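Local coordinates for protein D-glycero-beta-D-manno-heptose-1,7-bisphosphate 7-phosphatase (Mesorhizobium loti, PDB 2O2X) that hydrolyses the C-7 phosphate of D-glycero-beta-D-manno-heptose 1,7-bisphosphate, with magnesium as cofactor, on the way to ADP-L-glycero-beta-D-manno-heptose, at residues I73-V78 with F111-L116; I84-F89 with A119-G124. One frame throughout, in Å; residues are numbered along the deposited sequence.

Contact 1: residues I73-V78 with F111-L116; sequences IPVVVV and FVDMVL
Two neighbouring parallel strands of the central sheet of this HAD-type phosphatase, 75-80 and 114-118, meet here, joined by a crossover through helix 91-107. The axes of 75-78 and 114-116 approach to 4.7 Å. Val-77 bonds to strand 114-118 through both its N and its O, straddling Val-115: Val-77 N reaches Met-114 O, and Val-77 O takes Leu-116 N at 2.9 Å, nearly along the C=O axis. Just ahead of strand 114-118, Asp-113 N gives its hydrogen to Val-75 O in the carbonyl plane, with a weak second bond from Met-114 N. Asp-113 then continues the pattern with its side chain: OD2 offers its anti lone pair to Val-75 N at 2.9 Å and 171°. A salt bridge from OD1 to Arg-25 occupies the other oxygen and probably favours the charged carboxylate. An alanine here would remove the acceptor of Val-75 N and the Arg-25 bridge, and would probably loosen the start of the strand pair. Val-112 CG1 touches both Val-75 CG1 and Val-77 CG2, on the face packed against helix 91-107. The other face packs on helix 141-150, where Leu-116 CD1 crosses Val-76 CG1 obliquely at a close 3.5 Å and lies alongside Val-78 CG1. Where the ladder begins, a water donates to both Ile-73 O and Asp-113 OD2, each at 2.7 Å.

Contact 2: residues I84-F89 with A119-G124; sequences IARGYF and AYHEAG
Arg-86, just past the short helix 82-85, reaches along the turn of 119-124 and ends on the imidazole of His-121. Its CB sits over the centre of the Tyr-88 ring, 3.7 Å above the plane, so the aromatic backs the root of the chain. With CG anti to the carbonyl carbon, the chain sets out past the turn, CG passing Ala-123 O and the CA of Gly-124. A bend at chi3 (92°) then swings the head group round. NE gives its hydrogen to a water that in turn donates to Ala-123 O, a polar bridge where the two segments share no direct hydrogen bond. The guanidinium lies almost flat on His-121, planes 19° apart, with Arg-86 NH1 displaced toward the rim of the ring and 3.5 Å from His-121 CE1. Ala-123 CB lies over the same face of the guanidinium, toward NH2.

His-121 is held ready for this stack by its own turn: its CG is anti to the backbone N (chi1 -171°), and ND1 accepts Ala-123 N at 2.9 Å. That bond makes it likely that ND1 is unprotonated, and a neutral ring would suit the cation resting on it. Deeper in, Ala-85 CB presses against Ala-119 O at 3.1 Å, while Ala-119 CB packs on Ile-84 CB. Ala-85 O lies 3.3 Å from Gly-124 CA, and a side chain on Gly-124 would run into Ala-85 CB.

Two local motifs thus face each other: a Schellman motif, with Gly-87 at positive phi and its N bonded to Ile-84 O, and a type I beta turn from His-121 to Gly-124, with the guanidinium of Arg-86 stacked flat on His-121, which lies beside Ser-82 and Arg-136, residues that probably bind substrate.

Contact 1 belongs to the core and contact 2 to the periphery, their centres about 23 Å apart, yet contact 2 joins the segments that follow the two strands of contact 1. Strand 75-80 leads into helix 82-85, and strand 114-118 leads into the loop containing 119-124, so neighbours in the sheet remain neighbours beyond the C-terminal ends of the strands. The chemistry changes along the way. Within the sheet, regular backbone hydrogen bonds and branched aliphatic side chains do the work, and the charged Asp-113 has fixed partners. Past the strand ends, direct hydrogen bonding between the segments gives way to small-residue packing, a water bridge and a planar stack at the partly exposed surface.

Contact 1: residues I73-V78 with F111-L116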
loop_
_atom_site.group_PDB
_atom_site.type_symbol
_atom_site.label_atom_id
_atom_site.label_comp_id
_atom_site.label_asym_id
_atom_site.label_seq_id
_atom_site.Cartn_x
_atom_site.Cartn_y
_atom_site.Cartn_z
ATOM N N ILE A 73 4.910 9.335 -10.252
ATOM C CA ILE A 73 4.700 7.897 -10.068
ATOM C C ILE A 73 3.464 7.704 -9.189
ATOM O O ILE A 73 3.415 8.289 -8.104
ATOM C CB ILE A 73 5.972 7.285 -9.372
ATOM C CG1 ILE A 73 7.144 7.349 -10.368
ATOM C CG2 ILE A 73 5.768 5.877 -8.839
ATOM C CD1 ILE A 73 6.790 6.798 -11.733
ATOM N N PRO A 74 2.464 6.927 -9.661
ATOM C CA PRO A 74 1.300 6.741 -8.793
ATOM C C PRO A 74 1.664 6.022 -7.485
ATOM O O PRO A 74 2.493 5.084 -7.485
ATOM C CB PRO A 74 0.355 5.877 -9.630
ATOM C CG PRO A 74 1.195 5.283 -10.653
ATOM C CD PRO A 74 2.332 6.175 -10.920
ATOM N N VAL A 75 1.039 6.468 -6.401
ATOM C CA VAL A 75 1.177 5.856 -5.089
ATOM C C VAL A 75 -0.095 5.102 -4.767
ATOM O O VAL A 75 -1.185 5.667 -4.755
ATOM C CB VAL A 75 1.497 6.907 -4.020
ATOM C CG1 VAL A 75 1.559 6.257 -2.642
ATOM C CG2 VAL A 75 2.817 7.671 -4.350
ATOM N N VAL A 76 0.040 3.796 -4.559
ATOM C CA VAL A 76 -1.085 2.893 -4.403
ATOM C C VAL A 76 -1.036 2.232 -3.039
ATOM O O VAL A 76 -0.085 1.522 -2.711
ATOM C CB VAL A 76 -1.122 1.818 -5.508
ATOM C CG1 VAL A 76 -2.301 0.896 -5.326
ATOM C CG2 VAL A 76 -1.143 2.471 -6.907
ATOM N N VAL A 77 -2.066 2.500 -2.227
ATOM C CA VAL A 77 -2.169 1.907 -0.884
ATOM C C VAL A 77 -2.828 0.554 -1.032
ATOM O O VAL A 77 -3.892 0.459 -1.638
ATOM C CB VAL A 77 -2.965 2.802 0.064
ATOM C CG1 VAL A 77 -3.112 2.121 1.443
ATOM C CG2 VAL A 77 -2.280 4.174 0.212
ATOM N N VAL A 78 -2.214 -0.486 -0.494
ATOM C CA VAL A 78 -2.764 -1.864 -0.556
ATOM C C VAL A 78 -2.754 -2.398 0.876
ATOM O O VAL A 78 -1.702 -2.587 1.484
ATOM C CB VAL A 78 -1.999 -2.809 -1.526
ATOM C CG1 VAL A 78 -2.303 -2.432 -2.942
ATOM C CG2 VAL A 78 -0.479 -2.787 -1.274
ATOM N N PHE A 111 0.284 13.017 -1.209
ATOM C CA PHE A 111 -0.963 12.367 -1.574
ATOM C C PHE A 111 -0.745 10.956 -2.102
ATOM O O PHE A 111 0.372 10.549 -2.430
ATOM C CB PHE A 111 -1.710 13.199 -2.623
ATOM C CG PHE A 111 -0.838 13.740 -3.665
ATOM C CD1 PHE A 111 -0.441 12.965 -4.731
ATOM C CD2 PHE A 111 -0.352 15.043 -3.579
ATOM C CE1 PHE A 111 0.404 13.478 -5.724
ATOM C CE2 PHE A 111 0.477 15.555 -4.561
ATOM C CZ PHE A 111 0.858 14.776 -5.631
ATOM N N VAL A 112 -1.852 10.227 -2.175
ATOM C CA VAL A 112 -1.865 8.931 -2.832
ATOM C C VAL A 112 -2.877 8.982 -3.979
ATOM O O VAL A 112 -3.645 9.949 -4.121
ATOM C CB VAL A 112 -2.178 7.784 -1.869
ATOM C CG1 VAL A 112 -1.287 7.848 -0.608
ATOM C CG2 VAL A 112 -3.620 7.741 -1.478
ATOM N N ASP A 113 -2.846 7.948 -4.814
ATOM C CA ASP A 113 -3.617 7.903 -6.068
ATOM C C ASP A 113 -4.640 6.777 -6.161
ATOM O O ASP A 113 -5.553 6.810 -6.987
ATOM C CB ASP A 113 -2.632 7.857 -7.208
ATOM C CG ASP A 113 -1.716 9.058 -7.186
ATOM O OD1 ASP A 113 -2.264 10.186 -7.406
ATOM O OD2 ASP A 113 -0.507 8.908 -6.878
HETATM N N MSE A 114 -4.513 5.771 -5.302
HETATM C CA MSE A 114 -5.499 4.696 -5.278
HETATM C C MSE A 114 -5.396 4.002 -3.920
HETATM O O MSE A 114 -4.294 3.901 -3.347
HETATM C CB MSE A 114 -5.255 3.713 -6.413
HETATM C CG MSE A 114 -6.257 2.598 -6.505
HETATM SE SE MSE A 114 -6.126 1.484 -8.073
HETATM C CE MSE A 114 -6.997 2.664 -9.319
ATOM N N VAL A 115 -6.535 3.550 -3.412
ATOM C CA VAL A 115 -6.581 2.710 -2.198
ATOM C C VAL A 115 -7.313 1.412 -2.501
ATOM O O VAL A 115 -8.452 1.454 -2.993
ATOM C CB VAL A 115 -7.313 3.434 -1.047
ATOM C CG1 VAL A 115 -7.452 2.526 0.188
ATOM C CG2 VAL A 115 -6.593 4.733 -0.680
ATOM N N LEU A 116 -6.683 0.275 -2.201
ATOM C CA LEU A 116 -7.329 -1.035 -2.214
ATOM C C LEU A 116 -7.239 -1.639 -0.827
ATOM O O LEU A 116 -6.214 -1.516 -0.148
ATOM C CB LEU A 116 -6.751 -1.990 -3.245
ATOM C CG LEU A 116 -6.691 -1.424 -4.672
ATOM C CD1 LEU A 116 -5.362 -0.776 -4.959
ATOM C CD2 LEU A 116 -6.856 -2.547 -5.701
HETATM O O HOH W 1 1.851 10.275 -7.088
#

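Contact 2: residues I84-F89 with A119-G124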
loop_
_atom_site.group_PDB
_atom_site.type_symbol
_atom_site.label_atom_id
_atom_site.label_comp_id
_atom_site.label_asym_id
_atom_site.label_seq_id
_atom_site.Cartn_x
_atom_site.Cartn_y
_atom_site.Cartn_z
ATOM N N ILE A 84 -12.318 -6.171 9.923
ATOM C CA ILE A 84 -13.668 -6.133 9.386
ATOM C C ILE A 84 -14.291 -7.526 9.397
ATOM O O ILE A 84 -15.395 -7.687 9.901
ATOM C CB ILE A 84 -13.693 -5.449 7.976
ATOM C CG1 ILE A 84 -13.255 -3.991 8.134
ATOM C CG2 ILE A 84 -15.082 -5.520 7.363
ATOM C CD1 ILE A 84 -13.058 -3.228 6.855
ATOM N N ALA A 85 -13.590 -8.533 8.898
ATOM C CA ALA A 85 -14.089 -9.905 8.956
ATOM C C ALA A 85 -14.287 -10.387 10.383
ATOM O O ALA A 85 -15.151 -11.247 10.648
ATOM C CB ALA A 85 -13.169 -10.848 8.229
ATOM N N ARG A 86 -13.447 -9.884 11.276
ATOM C CA ARG A 86 -13.449 -10.316 12.683
ATOM C C ARG A 86 -14.455 -9.573 13.547
ATOM O O ARG A 86 -14.600 -9.865 14.728
ATOM C CB ARG A 86 -12.050 -10.175 13.232
ATOM C CG ARG A 86 -11.074 -11.013 12.437
ATOM C CD ARG A 86 -9.653 -10.704 12.726
ATOM N NE ARG A 86 -9.159 -11.563 13.776
ATOM C CZ ARG A 86 -7.884 -11.912 13.896
ATOM N NH1 ARG A 86 -6.962 -11.451 13.041
ATOM N NH2 ARG A 86 -7.536 -12.717 14.879
ATOM N N GLY A 87 -15.146 -8.603 12.967
ATOM C CA GLY A 87 -16.223 -7.893 13.695
ATOM C C GLY A 87 -15.738 -6.764 14.587
ATOM O O GLY A 87 -16.520 -6.136 15.338
ATOM N N TYR A 88 -14.458 -6.457 14.503
ATOM C CA TYR A 88 -13.900 -5.397 15.305
ATOM C C TYR A 88 -14.363 -4.025 14.838
ATOM O O TYR A 88 -14.332 -3.058 15.600
ATOM C CB TYR A 88 -12.369 -5.451 15.259
ATOM C CG TYR A 88 -11.736 -6.742 15.729
ATOM C CD1 TYR A 88 -12.351 -7.565 16.657
ATOM C CD2 TYR A 88 -10.491 -7.107 15.257
ATOM C CE1 TYR A 88 -11.775 -8.761 17.065
ATOM C CE2 TYR A 88 -9.881 -8.269 15.687
ATOM C CZ TYR A 88 -10.523 -9.089 16.583
ATOM O OH TYR A 88 -9.909 -10.276 16.996
ATOM N N PHE A 89 -14.694 -3.935 13.557
ATOM C CA PHE A 89 -15.220 -2.709 12.925
ATOM C C PHE A 89 -15.723 -3.073 11.520
ATOM O O PHE A 89 -15.649 -4.217 11.093
ATOM C CB PHE A 89 -14.216 -1.550 12.937
ATOM C CG PHE A 89 -12.900 -1.863 12.253
ATOM C CD1 PHE A 89 -11.876 -2.442 12.963
ATOM C CD2 PHE A 89 -12.674 -1.501 10.939
ATOM C CE1 PHE A 89 -10.664 -2.732 12.346
ATOM C CE2 PHE A 89 -11.462 -1.767 10.314
ATOM C CZ PHE A 89 -10.454 -2.398 11.029
ATOM N N ALA A 119 -10.883 -7.195 3.338
ATOM C CA ALA A 119 -11.392 -7.519 4.683
ATOM C C ALA A 119 -11.297 -8.996 5.038
ATOM O O ALA A 119 -11.346 -9.343 6.222
ATOM C CB ALA A 119 -12.816 -7.078 4.808
ATOM N N TYR A 120 -11.236 -9.862 4.037
ATOM C CA TYR A 120 -11.402 -11.297 4.260
ATOM C C TYR A 120 -10.301 -11.889 5.129
ATOM O O TYR A 120 -9.107 -11.603 4.937
ATOM C CB TYR A 120 -11.393 -12.030 2.929
ATOM C CG TYR A 120 -12.507 -11.638 1.970
ATOM C CD1 TYR A 120 -13.844 -11.744 2.336
ATOM C CD2 TYR A 120 -12.223 -11.200 0.679
ATOM C CE1 TYR A 120 -14.880 -11.399 1.432
ATOM C CE2 TYR A 120 -13.250 -10.863 -0.225
ATOM C CZ TYR A 120 -14.559 -10.971 0.162
ATOM O OH TYR A 120 -15.560 -10.622 -0.728
ATOM N N HIS A 121 -10.671 -12.741 6.082
ATOM C CA HIS A 121 -9.677 -13.384 6.932
ATOM C C HIS A 121 -10.204 -14.701 7.460
ATOM O O HIS A 121 -11.377 -14.789 7.816
ATOM C CB HIS A 121 -9.315 -12.445 8.088
ATOM C CG HIS A 121 -8.146 -12.887 8.920
ATOM N ND1 HIS A 121 -8.263 -13.757 9.988
ATOM C CD2 HIS A 121 -6.838 -12.546 8.856
ATOM C CE1 HIS A 121 -7.070 -13.942 10.530
ATOM N NE2 HIS A 121 -6.188 -13.211 9.869
ATOM N N GLU A 122 -9.302 -15.666 7.605
ATOM C CA GLU A 122 -9.643 -17.041 8.074
ATOM C C GLU A 122 -10.291 -17.088 9.448
ATOM O O GLU A 122 -11.107 -17.990 9.716
ATOM C CB GLU A 122 -8.397 -17.925 8.065
ATOM C CG GLU A 122 -7.297 -17.513 9.008
ATOM C CD GLU A 122 -7.394 -18.140 10.383
ATOM O OE1 GLU A 122 -8.147 -19.134 10.564
ATOM O OE2 GLU A 122 -6.683 -17.641 11.290
ATOM N N ALA A 123 -9.937 -16.139 10.315
ATOM C CA ALA A 123 -10.449 -16.086 11.673
ATOM C C ALA A 123 -11.662 -15.201 11.820
ATOM O O ALA A 123 -12.074 -14.843 12.921
ATOM C CB ALA A 123 -9.342 -15.642 12.637
ATOM N N GLY A 124 -12.284 -14.850 10.701
ATOM C CA GLY A 124 -13.435 -14.033 10.722
ATOM C C GLY A 124 -14.614 -14.800 11.251
ATOM O O GLY A 124 -14.551 -16.011 11.521
HETATM O O HOH W 2 -11.342 -13.268 15.084
#